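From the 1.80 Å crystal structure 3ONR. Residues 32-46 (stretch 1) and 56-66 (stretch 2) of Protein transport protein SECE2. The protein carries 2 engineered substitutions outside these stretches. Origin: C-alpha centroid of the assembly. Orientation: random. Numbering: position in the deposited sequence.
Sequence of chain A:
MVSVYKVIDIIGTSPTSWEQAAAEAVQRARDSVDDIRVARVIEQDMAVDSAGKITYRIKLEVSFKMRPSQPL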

# COMPACT_ATOMS: atom_id res chain seq x y z
N SER A 32 13.70 21.27 -19.95
CA SER A 32 13.63 22.28 -18.87
C SER A 32 14.74 22.19 -17.86
O SER A 32 15.23 23.22 -17.37
CB SER A 32 12.36 22.12 -18.03
OG SER A 32 11.24 22.65 -18.70
N VAL A 33 15.14 20.99 -17.50
CA VAL A 33 16.18 20.84 -16.50
C VAL A 33 17.21 19.88 -17.04
O VAL A 33 16.91 18.98 -17.80
CB VAL A 33 15.59 20.42 -15.12
CG1 VAL A 33 14.29 21.19 -14.82
CG2 VAL A 33 15.24 18.98 -15.13
N ASP A 34 18.46 20.09 -16.67
CA ASP A 34 19.53 19.31 -17.23
C ASP A 34 19.93 18.13 -16.29
O ASP A 34 20.69 17.26 -16.68
CB ASP A 34 20.71 20.25 -17.51
CG ASP A 34 21.13 21.07 -16.26
OD1 ASP A 34 22.21 21.73 -16.29
OD2 ASP A 34 20.40 21.05 -15.23
N ASP A 35 19.39 18.06 -15.08
CA ASP A 35 19.95 17.07 -14.14
C ASP A 35 19.15 15.77 -13.89
O ASP A 35 19.36 15.08 -12.90
CB ASP A 35 20.40 17.74 -12.82
CG ASP A 35 19.24 18.48 -12.07
OD1 ASP A 35 18.26 18.94 -12.72
OD2 ASP A 35 19.36 18.58 -10.81
N ILE A 36 18.24 15.42 -14.79
CA ILE A 36 17.48 14.20 -14.54
C ILE A 36 18.21 12.94 -14.97
O ILE A 36 18.60 12.80 -16.15
CB ILE A 36 16.14 14.28 -15.18
CG1 ILE A 36 15.30 15.31 -14.46
CG2 ILE A 36 15.47 12.92 -15.07
CD1 ILE A 36 14.07 15.71 -15.21
N ARG A 37 18.40 12.04 -14.02
CA ARG A 37 19.20 10.82 -14.31
C ARG A 37 18.37 9.55 -14.14
O ARG A 37 18.80 8.45 -14.52
CB ARG A 37 20.44 10.69 -13.42
CG ARG A 37 21.52 11.73 -13.74
CD ARG A 37 21.92 11.60 -15.22
NE ARG A 37 23.09 12.43 -15.49
CZ ARG A 37 23.03 13.71 -15.85
NH1 ARG A 37 24.16 14.40 -16.07
NH2 ARG A 37 21.86 14.31 -16.01
N VAL A 38 17.22 9.70 -13.52
CA VAL A 38 16.37 8.56 -13.23
C VAL A 38 14.95 8.94 -13.33
O VAL A 38 14.64 10.08 -12.97
CB VAL A 38 16.69 7.86 -11.88
CG1 VAL A 38 16.32 8.70 -10.69
CG2 VAL A 38 15.91 6.56 -11.78
N ALA A 39 14.04 8.05 -13.78
CA ALA A 39 12.60 8.35 -13.75
C ALA A 39 11.87 7.12 -13.28
O ALA A 39 12.07 6.06 -13.90
CB ALA A 39 12.06 8.71 -15.10
N ARG A 40 11.08 7.21 -12.22
CA ARG A 40 10.42 5.95 -11.67
C ARG A 40 9.02 5.81 -12.20
O ARG A 40 8.25 6.79 -12.27
CB ARG A 40 10.36 6.02 -10.12
CG ARG A 40 9.86 4.77 -9.44
CD ARG A 40 9.98 4.96 -7.91
NE ARG A 40 11.25 5.65 -7.67
CZ ARG A 40 11.80 5.91 -6.48
NH1 ARG A 40 12.98 6.54 -6.45
NH2 ARG A 40 11.22 5.53 -5.34
N VAL A 41 8.63 4.60 -12.60
CA VAL A 41 7.25 4.43 -13.08
C VAL A 41 6.26 4.29 -11.89
O VAL A 41 6.45 3.43 -11.04
CB VAL A 41 7.18 3.15 -13.97
CG1 VAL A 41 5.73 2.90 -14.42
CG2 VAL A 41 8.04 3.46 -15.21
N ILE A 42 5.24 5.16 -11.84
CA ILE A 42 4.26 5.17 -10.74
C ILE A 42 2.98 4.45 -11.19
O ILE A 42 2.39 3.67 -10.42
CB ILE A 42 3.87 6.65 -10.35
CG1 ILE A 42 5.19 7.45 -10.09
CG2 ILE A 42 3.02 6.73 -9.03
CD1 ILE A 42 6.11 6.78 -9.02
N GLU A 43 2.53 4.74 -12.42
CA GLU A 43 1.25 4.11 -12.90
C GLU A 43 1.26 4.01 -14.41
O GLU A 43 1.95 4.77 -15.06
CB GLU A 43 0.05 4.98 -12.40
CG GLU A 43 -1.29 4.34 -12.73
CD GLU A 43 -2.47 5.08 -12.05
OE1 GLU A 43 -3.09 5.96 -12.69
OE2 GLU A 43 -2.77 4.75 -10.86
N GLN A 44 0.51 3.06 -14.97
CA GLN A 44 0.31 2.96 -16.42
C GLN A 44 -1.19 2.73 -16.65
O GLN A 44 -1.94 2.13 -15.84
CB GLN A 44 1.07 1.73 -16.98
CG GLN A 44 2.57 1.92 -16.93
CD GLN A 44 3.30 0.64 -17.16
OE1 GLN A 44 3.89 0.42 -18.23
NE2 GLN A 44 3.20 -0.25 -16.20
N ASP A 45 -1.62 3.30 -17.75
CA ASP A 45 -3.00 3.06 -18.16
C ASP A 45 -3.09 3.17 -19.68
O ASP A 45 -2.10 3.42 -20.40
CB ASP A 45 -4.05 3.91 -17.40
CG ASP A 45 -4.07 5.41 -17.79
OD1 ASP A 45 -4.71 6.22 -17.06
OD2 ASP A 45 -3.53 5.72 -18.87
N MET A 46 -4.30 2.92 -20.15
CA MET A 46 -4.65 3.19 -21.54
C MET A 46 -5.94 3.99 -21.62
O MET A 46 -6.91 3.72 -20.89
CB MET A 46 -4.81 1.92 -22.35
CG MET A 46 -3.57 1.09 -22.38
SD MET A 46 -4.09 -0.64 -22.44
CE MET A 46 -4.56 -0.72 -24.07
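Stretch 2, residues 56-66: YRIKLEVSFKM

Stretch 2 lies beside stretch 1 as an antiparallel β-strand, and the face carrying Val41, Gln44, Met46, Tyr56, Ile58 and Leu60 holds the apolar centre of the contact. At its centre, Val41 spans two neighbours: its CG1 is 3.8 Å from Ile58 CD1, and its CG2 is 3.8 Å from Leu60 CD2. Ile58 (chi1 t, chi2 t) also brings CD1 to 3.7 Å from Gln44 CG, so the aliphatic part of Gln44 extends the packing. Toward one end, Ala39 CB lies 3.6 Å from Val62 CG1, and Ile36 CD1 reaches 4.0 Å from Val62 CB. Toward the other, Met46 CG approaches Tyr56 CD2 at 3.7 Å; Met46 SD stands 5.2 Å from the ring centroid, 57° off its normal, an oblique approach.

The backbone evidence agrees with this packing. Residues 38-46 and 56-65 are extended, and their N-to-C directions differ by 142°, antiparallel with a marked twist; the axes come within 4.6 Å. Arg40 N donates to Glu61 O at 3.0 Å, and Glu61 N returns a bond to Arg40 O at 2.9 Å. Next along, Val41 faces Leu60, CA to CA 4.7 Å, a non-hydrogen-bonded pair. The register then shifts by one residue. Ile42, at phi/psi -100/-43, departs from extended geometry, and Lys59 O accepts both from Ile42 N at 2.8 Å and, weakly, from Glu43 N at 3.4 Å. This shared acceptor marks a β-bulge, beyond which pairing resumes: Lys59 N donates to Glu43 O at 2.9 Å, and Gln44 CA lies 4.4 Å from Ile58 CA. At the next rung, Asp45 N to Arg57 O measures 2.9 Å and Arg57 N to Asp45 O 2.8 Å.

The other face bears Arg40, Glu43, Asp45, Arg57, Lys59 and Glu61. Here Asp45 and Arg57 form a two-pronged salt bridge: Arg57 NE to Asp45 OD2 and Arg57 NH2 to Asp45 OD1 are each 2.8 Å, with the carboxylate at the guanidinium edge.

Beyond the Arg40-Glu61 pair, toward Phe64, no further bridge forms and side chains and water carry much of the contact. Val33 CG1 sits over one face of the Phe64 ring, 4.3 Å from its centroid and 22° off the normal. Lys65 N donates to Asp35 OD2 at 2.8 Å, nearly linearly at 171°. Water 1 donates to Asp35 OD1 (3.0 Å) and Lys65 O (2.8 Å), while water 3 donates to Val38 O (2.5 Å) and accepts from Ser63 N (2.9 Å), bridging the strands where direct pairing has ended.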

# COMPACT_ATOMS: atom_id res chain seq x y z
N TYR A 56 -1.44 4.76 -25.01
CA TYR A 56 -0.77 4.27 -23.77
C TYR A 56 -0.29 5.46 -22.94
O TYR A 56 0.30 6.42 -23.48
CB TYR A 56 0.44 3.41 -24.15
CG TYR A 56 -0.01 2.24 -24.96
CD1 TYR A 56 -0.05 2.31 -26.38
CD2 TYR A 56 -0.45 1.07 -24.32
CE1 TYR A 56 -0.51 1.22 -27.17
CE2 TYR A 56 -0.91 -0.04 -25.12
CZ TYR A 56 -0.93 0.08 -26.51
OH TYR A 56 -1.45 -0.98 -27.27
N ARG A 57 -0.57 5.44 -21.65
CA ARG A 57 -0.22 6.62 -20.84
C ARG A 57 0.59 6.15 -19.61
O ARG A 57 0.34 5.07 -19.05
CB ARG A 57 -1.47 7.34 -20.33
CG ARG A 57 -2.47 7.74 -21.48
CD ARG A 57 -3.54 8.74 -21.01
NE ARG A 57 -4.41 8.16 -19.98
CZ ARG A 57 -5.56 8.68 -19.57
NH1 ARG A 57 -6.03 9.81 -20.14
NH2 ARG A 57 -6.24 8.06 -18.58
N ILE A 58 1.62 6.91 -19.22
CA ILE A 58 2.49 6.43 -18.12
C ILE A 58 2.90 7.62 -17.23
O ILE A 58 3.27 8.64 -17.77
CB ILE A 58 3.70 5.64 -18.65
CG1 ILE A 58 4.55 5.07 -17.50
CG2 ILE A 58 4.62 6.56 -19.53
CD1 ILE A 58 5.51 3.95 -18.04
N LYS A 59 2.72 7.45 -15.92
CA LYS A 59 3.00 8.52 -14.93
C LYS A 59 4.39 8.15 -14.40
O LYS A 59 4.61 6.99 -13.91
CB LYS A 59 1.95 8.51 -13.78
CG LYS A 59 2.26 9.59 -12.74
CD LYS A 59 1.01 9.96 -11.98
CE LYS A 59 0.56 8.90 -11.05
NZ LYS A 59 -0.58 9.45 -10.19
N LEU A 60 5.28 9.14 -14.45
CA LEU A 60 6.67 9.03 -14.04
C LEU A 60 6.98 10.05 -12.91
O LEU A 60 6.46 11.13 -12.92
CB LEU A 60 7.60 9.40 -15.16
CG LEU A 60 7.47 8.56 -16.48
CD1 LEU A 60 8.39 9.09 -17.51
CD2 LEU A 60 7.82 7.08 -16.17
N GLU A 61 7.85 9.66 -12.01
CA GLU A 61 8.30 10.64 -10.95
C GLU A 61 9.77 10.97 -11.27
O GLU A 61 10.59 10.05 -11.45
CB GLU A 61 8.18 9.96 -9.58
CG GLU A 61 8.57 10.84 -8.41
CD GLU A 61 8.63 10.11 -7.05
OE1 GLU A 61 9.57 10.35 -6.29
OE2 GLU A 61 7.73 9.33 -6.69
N VAL A 62 10.11 12.26 -11.33
CA VAL A 62 11.49 12.69 -11.55
C VAL A 62 11.79 13.80 -10.51
O VAL A 62 10.87 14.44 -10.02
CB VAL A 62 11.72 13.29 -13.02
CG1 VAL A 62 11.49 12.15 -14.04
CG2 VAL A 62 10.73 14.44 -13.27
N SER A 63 13.08 14.02 -10.25
CA SER A 63 13.45 15.15 -9.38
C SER A 63 14.57 15.95 -9.99
O SER A 63 15.30 15.45 -10.86
CB SER A 63 13.83 14.63 -8.01
OG SER A 63 14.87 13.66 -8.12
N PHE A 64 14.76 17.18 -9.52
CA PHE A 64 15.82 18.06 -10.06
C PHE A 64 16.13 19.11 -9.05
O PHE A 64 15.31 19.42 -8.16
CB PHE A 64 15.33 18.78 -11.39
CG PHE A 64 13.91 19.35 -11.30
CD1 PHE A 64 13.68 20.63 -10.84
CD2 PHE A 64 12.84 18.55 -11.55
CE1 PHE A 64 12.38 21.12 -10.70
CE2 PHE A 64 11.53 19.04 -11.43
CZ PHE A 64 11.30 20.30 -11.00
N LYS A 65 17.34 19.58 -9.11
CA LYS A 65 17.79 20.69 -8.20
C LYS A 65 16.89 21.93 -8.30
O LYS A 65 16.49 22.31 -9.41
CB LYS A 65 19.24 21.04 -8.54
CG LYS A 65 19.99 21.77 -7.46
CD LYS A 65 21.49 21.41 -7.56
CE LYS A 65 22.27 22.19 -6.57
NZ LYS A 65 23.71 21.81 -6.75
N MET A 66 16.54 22.55 -7.16
CA MET A 66 15.79 23.82 -7.13
C MET A 66 16.75 24.92 -7.42
O MET A 66 17.69 25.03 -6.70
CB MET A 66 15.29 24.15 -5.73
CG MET A 66 14.19 23.22 -5.23
SD MET A 66 13.59 23.80 -3.60
CE MET A 66 12.14 22.83 -3.88
O HOH W 1 17.98 21.80 -11.76
O HOH W 2 18.47 14.77 -10.33
O HOH W 3 14.92 12.03 -11.36